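Local coordinates for protein putative nucleotide-diphospho-sugar transferase (Desulfovibrio desulfuricans subsp. desulfuricans, PDB 3CGX) that probably transfers a sugar from a nucleotide-diphospho-sugar donor, as a putative glycosyltransferase with a GT-A type fold, at residues 9-14 with 34-39; 38-43 with 70-75; 133-138 with 181-186. All blocks are in the same frame, centred on the assembly; numbering follows the deposited sequence.

Overall arrangement
Interactions 1 and 2 lie side by side on helix 29-47 and touch where Arg37 and Pro14 of the first pack on Trp72 of the second. Interaction 1 joins the helix to the end of strand 5-11, a partly buried contact: Tyr36 and Pro14 are buried, Arg37 and Tyr13 partly exposed, and the bonds are made by polar tips. Interaction 2 joins the same helix to helix 65-73 by apolar packing and a single indole hydrogen bond, its polar side nearer the surface. Interaction 3, centred about 24 Å from interaction 1, lies at one margin of the same sheet, across the chain's centre, where main-chain hydrogen bonds attach the more exposed outermost strand 183-185 to buried strand 133-137.

Interaction 1 of 3, residues 9-14 with 34-39; sequences FFVKYP and MLYRHF
Tyr36 and Arg37, consecutive on helix 29-47, bind the segment that leaves strand 5-11; the helix leads on to strand 53-58 in a beta-alpha-beta crossover. The Tyr36 phenol points straight across to the backbone, its CG anti to the backbone N (chi1 174°). Its OH accepts the N-H of Lys12 in a nearly straight bond (Lys12 N to Tyr36 OH 3.1 Å, 162° at the hydrogen), and is also hydrogen-bonded to Ser111. Lys12 O lies in the plane of the ring at its edge, 3.2 Å from Tyr36 CE2, while Pro14 CB packs 3.9 Å from Tyr36 CD2.

Arg37 crosses Pro14 at about a right angle. Pro14 CG rests over one face of the guanidinium, offset toward its rim. Beside it, Tyr13 points the same way as Arg37, with its ring 83° from the guanidinium plane, and Arg37 NH2 donates to Tyr13 OH over 3.3 Å. A water bridges Arg37 NE (3.0 Å) and Pro14 O (2.8 Å). Proline suits this place, since its compact, apolar ring sets CG over a planar cation while its carbonyl serves the water. Held by water, the Tyr13 hydroxyl and a cation-pi contact with Trp72, the guanidinium is probably fixed in rotation.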
loop_
_atom_site.group_PDB
_atom_site.type_symbol
_atom_site.label_atom_id
_atom_site.label_comp_id
_atom_site.label_asym_id
_atom_site.label_seq_id
_atom_site.Cartn_x
_atom_site.Cartn_y
_atom_site.Cartn_z
ATOM N N PHE A 9 5.581 2.297 3.606
ATOM C CA PHE A 9 4.111 2.218 3.624
ATOM C C PHE A 9 3.506 3.555 3.189
ATOM O O PHE A 9 3.582 4.538 3.872
ATOM C CB PHE A 9 3.665 1.750 5.008
ATOM C CG PHE A 9 2.156 1.536 5.175
ATOM C CD1 PHE A 9 1.406 0.874 4.203
ATOM C CD2 PHE A 9 1.507 1.920 6.345
ATOM C CE1 PHE A 9 0.046 0.603 4.408
ATOM C CE2 PHE A 9 0.112 1.660 6.513
ATOM C CZ PHE A 9 -0.592 1.024 5.515
ATOM N N PHE A 10 2.951 3.561 1.986
ATOM C CA PHE A 10 2.445 4.766 1.334
ATOM C C PHE A 10 0.993 4.997 1.684
ATOM O O PHE A 10 0.122 4.146 1.448
ATOM C CB PHE A 10 2.658 4.662 -0.202
ATOM C CG PHE A 10 3.971 5.192 -0.691
ATOM C CD1 PHE A 10 5.159 4.940 -0.016
ATOM C CD2 PHE A 10 4.032 5.928 -1.892
ATOM C CE1 PHE A 10 6.339 5.478 -0.464
ATOM C CE2 PHE A 10 5.231 6.413 -2.372
ATOM C CZ PHE A 10 6.380 6.207 -1.668
ATOM N N VAL A 11 0.759 6.168 2.285
ATOM C CA VAL A 11 -0.516 6.602 2.854
ATOM C C VAL A 11 -0.813 8.069 2.508
ATOM O O VAL A 11 0.037 8.801 2.048
ATOM C CB VAL A 11 -0.498 6.434 4.432
ATOM C CG1 VAL A 11 -0.230 4.957 4.859
ATOM C CG2 VAL A 11 0.537 7.405 5.116
ATOM N N LYS A 12 -2.056 8.447 2.666
ATOM C CA LYS A 12 -2.506 9.847 2.654
ATOM C C LYS A 12 -3.346 10.133 3.923
ATOM O O LYS A 12 -4.080 9.263 4.413
ATOM C CB LYS A 12 -3.326 10.149 1.407
ATOM C CG LYS A 12 -3.726 11.591 1.236
ATOM C CD LYS A 12 -4.279 11.906 -0.130
ATOM C CE LYS A 12 -4.704 13.393 -0.223
ATOM N NZ LYS A 12 -5.298 13.617 -1.544
ATOM N N TYR A 13 -3.215 11.351 4.458
ATOM C CA TYR A 13 -4.002 11.719 5.637
ATOM C C TYR A 13 -5.482 11.594 5.225
ATOM O O TYR A 13 -5.883 12.116 4.195
ATOM C CB TYR A 13 -3.688 13.111 6.207
ATOM C CG TYR A 13 -4.314 13.213 7.556
ATOM C CD1 TYR A 13 -3.651 12.725 8.680
ATOM C CD2 TYR A 13 -5.617 13.718 7.710
ATOM C CE1 TYR A 13 -4.258 12.734 9.955
ATOM C CE2 TYR A 13 -6.237 13.735 8.974
ATOM C CZ TYR A 13 -5.550 13.216 10.086
ATOM O OH TYR A 13 -6.126 13.193 11.341
ATOM N N PRO A 14 -6.293 10.851 6.015
ATOM C CA PRO A 14 -7.702 10.533 5.663
ATOM C C PRO A 14 -8.704 11.667 5.911
ATOM O O PRO A 14 -9.637 11.533 6.720
ATOM C CB PRO A 14 -8.000 9.324 6.522
ATOM C CG PRO A 14 -7.157 9.597 7.781
ATOM C CD PRO A 14 -5.892 10.217 7.286
HETATM N N MSE A 34 -13.447 7.585 6.667
HETATM C CA MSE A 34 -13.387 6.829 7.912
HETATM C C MSE A 34 -12.960 5.397 7.601
HETATM O O MSE A 34 -12.120 4.804 8.310
HETATM C CB MSE A 34 -14.749 6.830 8.650
HETATM C CG MSE A 34 -14.762 6.038 9.884
HETATM SE SE MSE A 34 -13.604 6.844 11.282
HETATM C CE MSE A 34 -13.966 8.760 10.934
ATOM N N LEU A 35 -13.512 4.851 6.526
ATOM C CA LEU A 35 -13.128 3.497 6.082
ATOM C C LEU A 35 -11.636 3.431 5.776
ATOM O O LEU A 35 -10.930 2.516 6.237
ATOM C CB LEU A 35 -13.954 3.018 4.896
ATOM C CG LEU A 35 -15.373 2.602 5.203
ATOM C CD1 LEU A 35 -16.248 2.683 3.936
ATOM C CD2 LEU A 35 -15.373 1.138 5.866
ATOM N N TYR A 36 -11.158 4.410 5.015
ATOM C CA TYR A 36 -9.740 4.446 4.624
ATOM C C TYR A 36 -8.861 4.624 5.875
ATOM O O TYR A 36 -7.823 3.974 6.029
ATOM C CB TYR A 36 -9.475 5.512 3.521
ATOM C CG TYR A 36 -7.983 5.639 3.245
ATOM C CD1 TYR A 36 -7.277 4.608 2.635
ATOM C CD2 TYR A 36 -7.275 6.787 3.633
ATOM C CE1 TYR A 36 -5.881 4.698 2.440
ATOM C CE2 TYR A 36 -5.903 6.892 3.418
ATOM C CZ TYR A 36 -5.204 5.845 2.845
ATOM O OH TYR A 36 -3.849 5.894 2.634
ATOM N N ARG A 37 -9.322 5.456 6.804
ATOM C CA ARG A 37 -8.605 5.656 8.079
ATOM C C ARG A 37 -8.374 4.314 8.744
ATOM O O ARG A 37 -7.249 3.982 9.184
ATOM C CB ARG A 37 -9.380 6.617 8.958
ATOM C CG ARG A 37 -8.832 6.798 10.350
ATOM C CD ARG A 37 -9.767 7.675 11.196
ATOM N NE ARG A 37 -9.610 9.054 10.804
ATOM C CZ ARG A 37 -8.723 9.883 11.364
ATOM N NH1 ARG A 37 -7.972 9.459 12.364
ATOM N NH2 ARG A 37 -8.621 11.142 10.949
ATOM N N HIS A 38 -9.433 3.508 8.769
ATOM C CA HIS A 38 -9.345 2.171 9.360
ATOM C C HIS A 38 -8.521 1.172 8.540
ATOM O O HIS A 38 -7.902 0.259 9.148
ATOM C CB HIS A 38 -10.744 1.643 9.685
ATOM C CG HIS A 38 -11.297 2.288 10.913
ATOM N ND1 HIS A 38 -11.007 1.817 12.177
ATOM C CD2 HIS A 38 -11.970 3.451 11.084
ATOM C CE1 HIS A 38 -11.559 2.619 13.073
ATOM N NE2 HIS A 38 -12.143 3.620 12.437
ATOM N N PHE A 39 -8.499 1.329 7.221
ATOM C CA PHE A 39 -7.660 0.464 6.371
ATOM C C PHE A 39 -6.233 0.637 6.878
ATOM O O PHE A 39 -5.493 -0.334 7.102
ATOM C CB PHE A 39 -7.636 0.880 4.912
ATOM C CG PHE A 39 -8.907 0.591 4.120
ATOM C CD1 PHE A 39 -10.086 0.191 4.727
ATOM C CD2 PHE A 39 -8.933 0.858 2.763
ATOM C CE1 PHE A 39 -11.232 0.000 3.973
ATOM C CE2 PHE A 39 -10.103 0.667 2.000
ATOM C CZ PHE A 39 -11.251 0.260 2.644
HETATM O O HOH W 1 -11.296 10.200 8.556
#

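Interaction 2 of 3, residues 38-43 with 70-75; sequences HFVQDM and KAWLGP
Gln41 of helix 29-47 and Leu73, in the last turn of helix 65-73, have the nearest CA atoms of the two segments, 7.3 Å apart, a separation bridged entirely by side chains. Trp72 has the largest share of the contact. Its CG is anti to the backbone N (chi1 171°), and the indole extends toward the neighbouring helix. There its far corner meets Val40: Trp72 CH2 lies 3.6 Å from Val40 CG1 and 3.7 Å from Val40 CB, the two side chains crossing at about a right angle. A branched, compact valine suits this buried spot, since it offers a broad apolar surface close to the backbone.

The polar edge of the same ring faces Gln41. Trp72 NE1 donates to Gln41 OE1 over 2.9 Å, nearly straight at 165°; the N-H meets a lone pair of OE1 in the carbonyl plane, and OE1 lies practically in the plane of the indole. The amide is turned 59° from that plane, and the extended glutamine chain is long enough to bring OE1 to the indole edge.

Helices 29-47 and 65-73 are the connections of two successive beta-alpha-beta units, 5-11 to 53-58 and 53-58 to 78-81, and pack together on one face of the Rossmann-like sheet.

Leu73 packs on the indole: its CG lies over one face of the Trp72 ring, 3.6 Å above the plane and offset toward the rim. Its two methyls divide between the partners, Leu73 CD1 4.1 Å from Val40 CG1 and Leu73 CD2 4.0 Å from Gln41 CG. Beyond these segments, Leu73 reaches Phe79 of strand 78-81.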
loop_
_atom_site.group_PDB
_atom_site.type_symbol
_atom_site.label_atom_id
_atom_site.label_comp_id
_atom_site.label_asym_id
_atom_site.label_seq_id
_atom_site.Cartn_x
_atom_site.Cartn_y
_atom_site.Cartn_z
ATOM N N HIS A 38 -9.433 3.508 8.769
ATOM C CA HIS A 38 -9.345 2.171 9.360
ATOM C C HIS A 38 -8.521 1.172 8.540
ATOM O O HIS A 38 -7.902 0.259 9.148
ATOM C CB HIS A 38 -10.744 1.643 9.685
ATOM C CG HIS A 38 -11.297 2.288 10.913
ATOM N ND1 HIS A 38 -11.007 1.817 12.177
ATOM C CD2 HIS A 38 -11.970 3.451 11.084
ATOM C CE1 HIS A 38 -11.559 2.619 13.073
ATOM N NE2 HIS A 38 -12.143 3.620 12.437
ATOM N N PHE A 39 -8.499 1.329 7.221
ATOM C CA PHE A 39 -7.660 0.464 6.371
ATOM C C PHE A 39 -6.233 0.637 6.878
ATOM O O PHE A 39 -5.493 -0.334 7.102
ATOM C CB PHE A 39 -7.636 0.880 4.912
ATOM C CG PHE A 39 -8.907 0.591 4.120
ATOM C CD1 PHE A 39 -10.086 0.191 4.727
ATOM C CD2 PHE A 39 -8.933 0.858 2.763
ATOM C CE1 PHE A 39 -11.232 0.000 3.973
ATOM C CE2 PHE A 39 -10.103 0.667 2.000
ATOM C CZ PHE A 39 -11.251 0.260 2.644
ATOM N N VAL A 40 -5.855 1.905 7.056
ATOM C CA VAL A 40 -4.476 2.244 7.409
ATOM C C VAL A 40 -4.105 1.737 8.808
ATOM O O VAL A 40 -3.065 1.082 9.035
ATOM C CB VAL A 40 -4.166 3.779 7.226
ATOM C CG1 VAL A 40 -2.814 4.122 7.824
ATOM C CG2 VAL A 40 -4.217 4.199 5.716
ATOM N N GLN A 41 -4.962 2.049 9.764
ATOM C CA GLN A 41 -4.784 1.544 11.132
ATOM C C GLN A 41 -4.634 0.053 11.212
ATOM O O GLN A 41 -3.762 -0.457 11.902
ATOM C CB GLN A 41 -5.952 1.951 12.032
ATOM C CG GLN A 41 -5.936 3.407 12.317
ATOM C CD GLN A 41 -7.168 3.886 13.048
ATOM O OE1 GLN A 41 -7.455 5.063 12.995
ATOM N NE2 GLN A 41 -7.917 2.972 13.730
ATOM N N ASP A 42 -5.505 -0.666 10.539
ATOM C CA ASP A 42 -5.445 -2.106 10.573
ATOM C C ASP A 42 -4.172 -2.645 9.946
ATOM O O ASP A 42 -3.542 -3.563 10.504
ATOM C CB ASP A 42 -6.657 -2.760 9.871
ATOM C CG ASP A 42 -7.973 -2.519 10.606
ATOM O OD1 ASP A 42 -7.936 -2.093 11.754
ATOM O OD2 ASP A 42 -9.030 -2.723 9.992
HETATM N N MSE A 43 -3.792 -2.110 8.784
HETATM C CA MSE A 43 -2.554 -2.576 8.122
HETATM C C MSE A 43 -1.325 -2.292 8.985
HETATM O O MSE A 43 -0.446 -3.154 9.103
HETATM C CB MSE A 43 -2.406 -1.962 6.730
HETATM C CG MSE A 43 -3.488 -2.393 5.724
HETATM SE SE MSE A 43 -3.203 -1.610 4.008
HETATM C CE MSE A 43 -1.653 -2.711 3.468
ATOM N N LYS A 70 1.303 12.097 13.834
ATOM C CA LYS A 70 1.691 11.613 15.175
ATOM C C LYS A 70 0.443 11.451 16.051
ATOM O O LYS A 70 0.287 10.456 16.781
ATOM C CB LYS A 70 2.753 12.527 15.848
ATOM C CG LYS A 70 3.997 12.665 15.004
ATOM C CD LYS A 70 5.268 13.181 15.672
ATOM C CE LYS A 70 5.108 13.989 16.918
ATOM N NZ LYS A 70 6.374 14.831 17.126
ATOM N N ALA A 71 -0.457 12.426 15.988
ATOM C CA ALA A 71 -1.669 12.389 16.805
ATOM C C ALA A 71 -2.594 11.250 16.397
ATOM O O ALA A 71 -3.357 10.734 17.201
ATOM C CB ALA A 71 -2.408 13.753 16.777
ATOM N N TRP A 72 -2.511 10.857 15.142
ATOM C CA TRP A 72 -3.394 9.808 14.602
ATOM C C TRP A 72 -2.835 8.397 14.858
ATOM O O TRP A 72 -3.456 7.592 15.554
ATOM C CB TRP A 72 -3.639 10.022 13.105
ATOM C CG TRP A 72 -4.355 8.870 12.410
ATOM C CD1 TRP A 72 -5.248 8.012 12.964
ATOM C CD2 TRP A 72 -4.231 8.489 11.042
ATOM N NE1 TRP A 72 -5.686 7.094 12.034
ATOM C CE2 TRP A 72 -5.081 7.365 10.840
ATOM C CE3 TRP A 72 -3.473 8.964 9.973
ATOM C CZ2 TRP A 72 -5.197 6.733 9.620
ATOM C CZ3 TRP A 72 -3.573 8.331 8.752
ATOM C CH2 TRP A 72 -4.430 7.223 8.581
ATOM N N LEU A 73 -1.656 8.145 14.302
ATOM C CA LEU A 73 -0.991 6.819 14.366
ATOM C C LEU A 73 0.021 6.652 15.509
ATOM O O LEU A 73 0.399 5.544 15.831
ATOM C CB LEU A 73 -0.357 6.491 13.010
ATOM C CG LEU A 73 -1.376 6.462 11.873
ATOM C CD1 LEU A 73 -0.704 6.351 10.523
ATOM C CD2 LEU A 73 -2.353 5.276 12.076
ATOM N N GLY A 74 0.394 7.730 16.175
ATOM C CA GLY A 74 1.275 7.637 17.337
ATOM C C GLY A 74 2.619 8.270 17.119
ATOM O O GLY A 74 3.167 8.207 16.015
ATOM N N PRO A 75 3.178 8.832 18.183
ATOM C CA PRO A 75 4.429 9.552 18.058
ATOM C C PRO A 75 5.669 8.661 17.943
ATOM O O PRO A 75 6.754 9.172 17.703
ATOM C CB PRO A 75 4.478 10.374 19.354
ATOM C CG PRO A 75 3.760 9.473 20.364
ATOM C CD PRO A 75 2.692 8.790 19.577
#

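Interaction 3 of 3, residues 133-138 with 181-186; sequences AAIGPA and LEVLQL
Ile135 and Val183 both hold CG1 anti to the backbone N, at chi1 -162° and 177°. In the isoleucine this sets CG2 between the backbone N and the carbonyl carbon, the crowded position, and it is this methyl that meets Val183 CG1 at 3.9 Å, the side chains crossing obliquely. Beta-branched residues suit a strand, because their methyls spread over the sheet close to the main chain.

The backbones run parallel, 26° apart in direction, and are joined by four hydrogen bonds. Strand 133-137 gives and takes alternately: Ala133 N binds Glu182 O (3.2 Å), Ala133 O takes Leu184 N (2.8 Å), Ile135 N binds Leu184 O (3.0 Å) and Ile135 O takes Leu186 N (2.9 Å). Weaker CA-H...O contacts lie between them, such as Ala134 CA to Leu184 O at 3.2 Å. Pro137 has no N-H to continue the series; its CD takes the donor's place, 3.2 Å from Leu186 O, and Pro137 CG touches Gln185 CG (4.0 Å), the two side chains crossing at about a right angle.

One face of the pair carries Ala133, Val183, Ile135 and Gln185, and helix 169-178 lies against it through Tyr169 and Met176. The small CB of Ala133 fits against Val183 CG2. Gln185, more exposed, ends in an amide that tolerates solvent. Ala134 and Leu184 occupy the other face, where Leu184 touches helix 118-127.

Strand 143-149, on the far side of 133-137, is the one reversed strand of the sheet; 133-137 and the outermost 183-185 run with the rest. The strand order 3-2-1-4-6-5-7 is that expected of the GT-A fold, to whose clan this family belongs.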
loop_
_atom_site.group_PDB
_atom_site.type_symbol
_atom_site.label_atom_id
_atom_site.label_comp_id
_atom_site.label_asym_id
_atom_site.label_seq_id
_atom_site.Cartn_x
_atom_site.Cartn_y
_atom_site.Cartn_z
ATOM N N ALA A 133 14.215 -8.759 -7.224
ATOM C CA ALA A 133 13.028 -7.915 -7.081
ATOM C C ALA A 133 11.786 -8.729 -6.803
ATOM O O ALA A 133 11.745 -9.940 -7.008
ATOM C CB ALA A 133 12.826 -7.063 -8.342
ATOM N N ALA A 134 10.798 -8.034 -6.259
ATOM C CA ALA A 134 9.491 -8.572 -5.972
ATOM C C ALA A 134 8.405 -7.572 -6.419
ATOM O O ALA A 134 8.588 -6.346 -6.396
ATOM C CB ALA A 134 9.363 -8.880 -4.478
ATOM N N ILE A 135 7.276 -8.102 -6.846
ATOM C CA ILE A 135 6.167 -7.257 -7.322
ATOM C C ILE A 135 4.841 -7.956 -7.083
ATOM O O ILE A 135 4.741 -9.165 -7.257
ATOM C CB ILE A 135 6.356 -6.890 -8.823
ATOM C CG1 ILE A 135 5.463 -5.672 -9.180
ATOM C CG2 ILE A 135 6.139 -8.167 -9.752
ATOM C CD1 ILE A 135 5.885 -4.936 -10.481
ATOM N N GLY A 136 3.840 -7.207 -6.613
ATOM C CA GLY A 136 2.532 -7.766 -6.408
ATOM C C GLY A 136 1.553 -7.098 -7.352
ATOM O O GLY A 136 1.339 -5.873 -7.281
ATOM N N PRO A 137 0.986 -7.894 -8.261
ATOM C CA PRO A 137 0.011 -7.395 -9.246
ATOM C C PRO A 137 -1.318 -7.080 -8.607
ATOM O O PRO A 137 -1.829 -7.860 -7.807
ATOM C CB PRO A 137 -0.140 -8.561 -10.222
ATOM C CG PRO A 137 1.003 -9.530 -9.891
ATOM C CD PRO A 137 1.283 -9.317 -8.458
ATOM N N ALA A 138 -1.868 -5.926 -8.974
ATOM C CA ALA A 138 -3.211 -5.526 -8.551
ATOM C C ALA A 138 -4.193 -5.847 -9.687
ATOM O O ALA A 138 -3.808 -5.872 -10.853
ATOM C CB ALA A 138 -3.248 -4.023 -8.202
ATOM N N LEU A 181 16.689 -8.801 -14.298
ATOM C CA LEU A 181 16.353 -9.106 -12.899
ATOM C C LEU A 181 15.534 -10.405 -12.780
ATOM O O LEU A 181 14.693 -10.723 -13.620
ATOM C CB LEU A 181 15.584 -7.943 -12.266
ATOM C CG LEU A 181 16.270 -6.569 -12.229
ATOM C CD1 LEU A 181 15.298 -5.501 -11.688
ATOM C CD2 LEU A 181 17.608 -6.643 -11.447
ATOM N N GLU A 182 15.834 -11.156 -11.730
ATOM C CA GLU A 182 15.042 -12.300 -11.310
ATOM C C GLU A 182 14.010 -11.784 -10.313
ATOM O O GLU A 182 14.336 -11.304 -9.202
ATOM C CB GLU A 182 15.930 -13.351 -10.645
ATOM C CG GLU A 182 15.218 -14.639 -10.319
ATOM C CD GLU A 182 16.174 -15.772 -9.917
ATOM O OE1 GLU A 182 17.344 -15.493 -9.563
ATOM O OE2 GLU A 182 15.730 -16.939 -9.927
ATOM N N VAL A 183 12.768 -11.912 -10.732
ATOM C CA VAL A 183 11.637 -11.306 -10.084
ATOM C C VAL A 183 10.689 -12.318 -9.461
ATOM O O VAL A 183 10.195 -13.254 -10.132
ATOM C CB VAL A 183 10.834 -10.504 -11.119
ATOM C CG1 VAL A 183 9.566 -9.885 -10.471
ATOM C CG2 VAL A 183 11.709 -9.462 -11.770
ATOM N N LEU A 184 10.387 -12.075 -8.191
ATOM C CA LEU A 184 9.356 -12.824 -7.472
ATOM C C LEU A 184 8.006 -12.161 -7.648
ATOM O O LEU A 184 7.800 -10.978 -7.331
ATOM C CB LEU A 184 9.690 -12.922 -5.999
ATOM C CG LEU A 184 8.671 -13.628 -5.111
ATOM C CD1 LEU A 184 8.679 -15.124 -5.241
ATOM C CD2 LEU A 184 8.981 -13.162 -3.686
ATOM N N GLN A 185 7.056 -12.941 -8.117
ATOM C CA GLN A 185 5.711 -12.440 -8.296
ATOM C C GLN A 185 4.847 -12.891 -7.145
ATOM O O GLN A 185 4.737 -14.068 -6.869
ATOM C CB GLN A 185 5.166 -12.911 -9.641
ATOM C CG GLN A 185 3.810 -12.421 -9.911
ATOM C CD GLN A 185 3.319 -12.811 -11.302
ATOM O OE1 GLN A 185 4.071 -12.758 -12.275
ATOM N NE2 GLN A 185 2.050 -13.176 -11.396
ATOM N N LEU A 186 4.245 -11.932 -6.452
ATOM C CA LEU A 186 3.378 -12.217 -5.303
ATOM C C LEU A 186 1.987 -12.407 -5.846
ATOM O O LEU A 186 1.752 -12.116 -7.023
ATOM C CB LEU A 186 3.361 -11.069 -4.299
ATOM C CG LEU A 186 4.692 -10.763 -3.615
ATOM C CD1 LEU A 186 4.596 -9.420 -2.945
ATOM C CD2 LEU A 186 5.039 -11.860 -2.628
#